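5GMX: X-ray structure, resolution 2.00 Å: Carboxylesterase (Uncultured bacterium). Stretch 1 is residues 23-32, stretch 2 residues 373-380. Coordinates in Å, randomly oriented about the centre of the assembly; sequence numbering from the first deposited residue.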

# COMPACT_ATOMS: atom_id res chain seq x y z
N ALA A 23 9.80 15.79 -14.41
CA ALA A 23 9.93 15.93 -15.86
C ALA A 23 11.16 15.19 -16.32
O ALA A 23 11.15 14.56 -17.39
N ALA A 24 12.21 15.24 -15.50
CA ALA A 24 13.48 14.64 -15.87
C ALA A 24 13.31 13.15 -16.10
O ALA A 24 13.90 12.60 -17.04
N ASN A 25 12.47 12.49 -15.30
CA ASN A 25 12.32 11.04 -15.43
C ASN A 25 11.73 10.66 -16.78
O ASN A 25 11.94 9.55 -17.26
N PHE A 26 11.01 11.59 -17.40
CA PHE A 26 10.46 11.36 -18.73
C PHE A 26 11.53 11.55 -19.80
O PHE A 26 11.58 10.79 -20.78
N LYS A 27 12.38 12.55 -19.61
CA LYS A 27 13.36 12.91 -20.64
C LYS A 27 14.36 11.79 -20.85
O LYS A 27 14.87 11.61 -21.95
N ASP A 28 14.61 11.02 -19.79
CA ASP A 28 15.56 9.92 -19.83
C ASP A 28 14.93 8.63 -20.36
O ASP A 28 15.56 7.57 -20.33
N GLY A 29 13.69 8.73 -20.83
CA GLY A 29 12.99 7.58 -21.39
C GLY A 29 12.55 6.54 -20.37
O GLY A 29 12.10 5.46 -20.74
N LYS A 30 12.66 6.87 -19.08
CA LYS A 30 12.33 5.92 -18.01
C LYS A 30 10.84 5.82 -17.67
O LYS A 30 10.46 5.05 -16.78
N GLU A 31 10.00 6.57 -18.37
CA GLU A 31 8.58 6.60 -18.03
C GLU A 31 7.73 6.44 -19.28
O GLU A 31 8.14 6.80 -20.38
N VAL A 32 6.52 5.92 -19.11
CA VAL A 32 5.52 6.03 -20.16
C VAL A 32 4.47 7.02 -19.66
O VAL A 32 4.32 8.10 -20.23
N ASP A 373 13.00 2.42 -6.28
CA ASP A 373 13.20 2.80 -7.69
C ASP A 373 13.93 4.16 -7.82
O ASP A 373 13.62 5.09 -7.07
N PRO A 374 14.89 4.26 -8.76
CA PRO A 374 15.65 5.48 -9.10
C PRO A 374 14.78 6.72 -9.33
O PRO A 374 15.14 7.82 -8.89
N ARG A 375 13.67 6.54 -10.04
CA ARG A 375 12.71 7.62 -10.27
C ARG A 375 12.25 8.22 -8.93
O ARG A 375 12.22 9.46 -8.75
N GLY A 376 11.93 7.33 -8.00
CA GLY A 376 11.53 7.71 -6.66
C GLY A 376 12.65 8.37 -5.88
O GLY A 376 12.41 9.34 -5.17
N VAL A 377 13.86 7.83 -6.00
CA VAL A 377 15.02 8.41 -5.32
C VAL A 377 15.21 9.86 -5.74
O VAL A 377 15.42 10.74 -4.89
N ARG A 378 15.10 10.10 -7.04
CA ARG A 378 15.24 11.44 -7.61
C ARG A 378 14.18 12.39 -7.07
O ARG A 378 14.48 13.54 -6.68
N LEU A 379 12.93 11.93 -7.08
CA LEU A 379 11.83 12.75 -6.59
C LEU A 379 11.97 13.10 -5.11
O LEU A 379 11.67 14.23 -4.70
N ILE A 380 12.38 12.11 -4.32
CA ILE A 380 12.59 12.28 -2.88
C ILE A 380 13.71 13.28 -2.60
O ILE A 380 13.57 14.18 -1.74

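Two arginines one helical turn apart, Arg-375 and Arg-378, carry most of stretch 2's share of this contact, each forming a salt bridge to an acid that lies beyond the end of helix 23-27. The two helices run nearly antiparallel, at 147°, with axes no closer than 10.3 Å, and the two arginines reach across from stretch 2; the nearest CA pair, Asn-25 CA and Arg-375 CA, is 6.2 Å apart.

Arg-375 points toward stretch 1 with chi1 m, chi2 t and chi3 m, and is buried. Its guanidinium bonds to an acid in each stretch, and NH1 and NH2 have further partners elsewhere in the structure. Within its own stretch, Asp-373 (chi1 t) caps the helix, OD1 accepting from the backbone N of Arg-375 at 2.9 Å; the same Asp-373 OD1 accepts from Arg-375 NE at 3.0 Å, and Asp-373 OD2 takes Arg-375 NH2 at 2.9 Å in a salt bridge. One carboxylate thus caps the helix and binds the arginine side chain. Across the contact, Arg-375 NH1 meets Glu-31 OE1 at 2.9 Å, near the guanidinium plane; the salt bridge is short, but its hydrogen bond is weak, with an angle of 128°. Glu-31 starts sideways from the backbone, and m rotamers at chi1 and chi2 bring its end nearer. The backbone O of Lys-30 lies 3.3 Å from Arg-375 NH1.

Asn-25, also buried, leaves its helix sideways with chi1 m, and its amide reaches across. ND2 of Asn-25 gives a weak hydrogen bond to the backbone O of Arg-375 at 3.4 Å, an oxygen that also accepts the helical bond from Leu-379 N. The same Asn-25 ND2 sits 4.1 Å from CG of Leu-379, whose side chain (chi1 m, chi2 t) starts sideways but ends nearer stretch 1, while Asn-25 OD1 approaches CD of Arg-378 at 3.5 Å.

Arg-378 is extended through chi1 and chi2, both t, with chi3 between wells at -148°. CB of Ala-24 packs over one face of its guanidinium, 3.4 Å from Arg-378 CZ, and Asp-28 approaches at the edge. Asp-28, the first residue to leave helical phi/psi, points toward stretch 2 with chi1 m, and its OD2 accepts from Arg-378 NH1 at 3.3 Å with a good angle of 160°, a long salt bridge between exposed residues.

Lys-30, also exposed, points toward stretch 2 (chi1 m, then t throughout) and reaches the start of helix 374-380, its NZ 3.6 Å from CB of Pro-374. Gly-29, at phi 71°, makes the turn between Asp-28 and Lys-30 without touching stretch 2.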

# COMPACT_ATOMS: atom_id res chain seq x y z
CB ALA A 23 10.00 17.40 -16.26
CB ALA A 24 14.53 14.91 -14.80
CB ASN A 25 11.46 10.48 -14.31
CG ASN A 25 12.20 10.37 -13.00
OD1 ASN A 25 13.41 10.16 -12.98
ND2 ASN A 25 11.49 10.55 -11.89
CB PHE A 26 9.29 12.31 -19.00
CG PHE A 26 8.04 11.96 -18.25
CD1 PHE A 26 7.08 11.14 -18.83
CD2 PHE A 26 7.80 12.47 -16.98
CE1 PHE A 26 5.91 10.83 -18.14
CE2 PHE A 26 6.65 12.17 -16.29
CZ PHE A 26 5.70 11.35 -16.87
CB LYS A 27 14.08 14.21 -20.26
CG LYS A 27 13.26 15.45 -20.51
CD LYS A 27 13.76 16.63 -19.69
CE LYS A 27 12.75 17.77 -19.72
NZ LYS A 27 13.21 18.97 -18.97
CB ASP A 28 16.14 9.68 -18.43
CG ASP A 28 16.71 10.95 -17.81
OD1 ASP A 28 16.41 12.05 -18.33
OD2 ASP A 28 17.46 10.85 -16.81
CB LYS A 30 13.10 6.28 -16.73
CG LYS A 30 14.59 5.98 -16.79
CD LYS A 30 15.21 6.11 -15.40
CE LYS A 30 16.57 5.43 -15.31
NZ LYS A 30 17.04 5.31 -13.89
CB GLU A 31 8.21 7.93 -17.35
CG GLU A 31 8.76 8.16 -15.94
CD GLU A 31 8.00 7.45 -14.83
OE1 GLU A 31 7.35 6.40 -15.09
OE2 GLU A 31 8.04 7.96 -13.68
CB VAL A 32 4.89 4.69 -20.51
CG1 VAL A 32 3.76 4.89 -21.50
CG2 VAL A 32 5.95 3.77 -21.08
CB ASP A 373 11.85 2.86 -8.41
CG ASP A 373 11.99 2.93 -9.93
OD1 ASP A 373 12.48 3.96 -10.45
OD2 ASP A 373 11.59 1.96 -10.61
CB PRO A 374 16.37 5.09 -10.39
CG PRO A 374 16.55 3.63 -10.29
CD PRO A 374 15.38 3.09 -9.53
CB ARG A 375 11.51 7.09 -11.06
CG ARG A 375 11.90 6.56 -12.44
CD ARG A 375 10.75 5.86 -13.13
NE ARG A 375 10.51 4.52 -12.59
CZ ARG A 375 9.59 3.68 -13.07
NH1 ARG A 375 8.81 4.05 -14.09
NH2 ARG A 375 9.44 2.47 -12.52
CB VAL A 377 16.30 7.62 -5.63
CG1 VAL A 377 17.50 8.31 -5.02
CG2 VAL A 377 16.17 6.18 -5.12
CB ARG A 378 15.16 11.38 -9.13
CG ARG A 378 15.52 12.67 -9.83
CD ARG A 378 15.52 12.49 -11.35
NE ARG A 378 16.51 13.35 -12.00
CZ ARG A 378 16.99 13.14 -13.23
NH1 ARG A 378 16.57 12.09 -13.93
NH2 ARG A 378 17.88 13.97 -13.75
CB LEU A 379 10.50 12.04 -6.83
CG LEU A 379 10.12 11.94 -8.31
CD1 LEU A 379 9.02 10.91 -8.49
CD2 LEU A 379 9.69 13.30 -8.83
CB ILE A 380 12.91 10.93 -2.19
CG1 ILE A 380 11.67 10.03 -2.15
CG2 ILE A 380 13.38 11.16 -0.77
CD1 ILE A 380 11.97 8.58 -1.77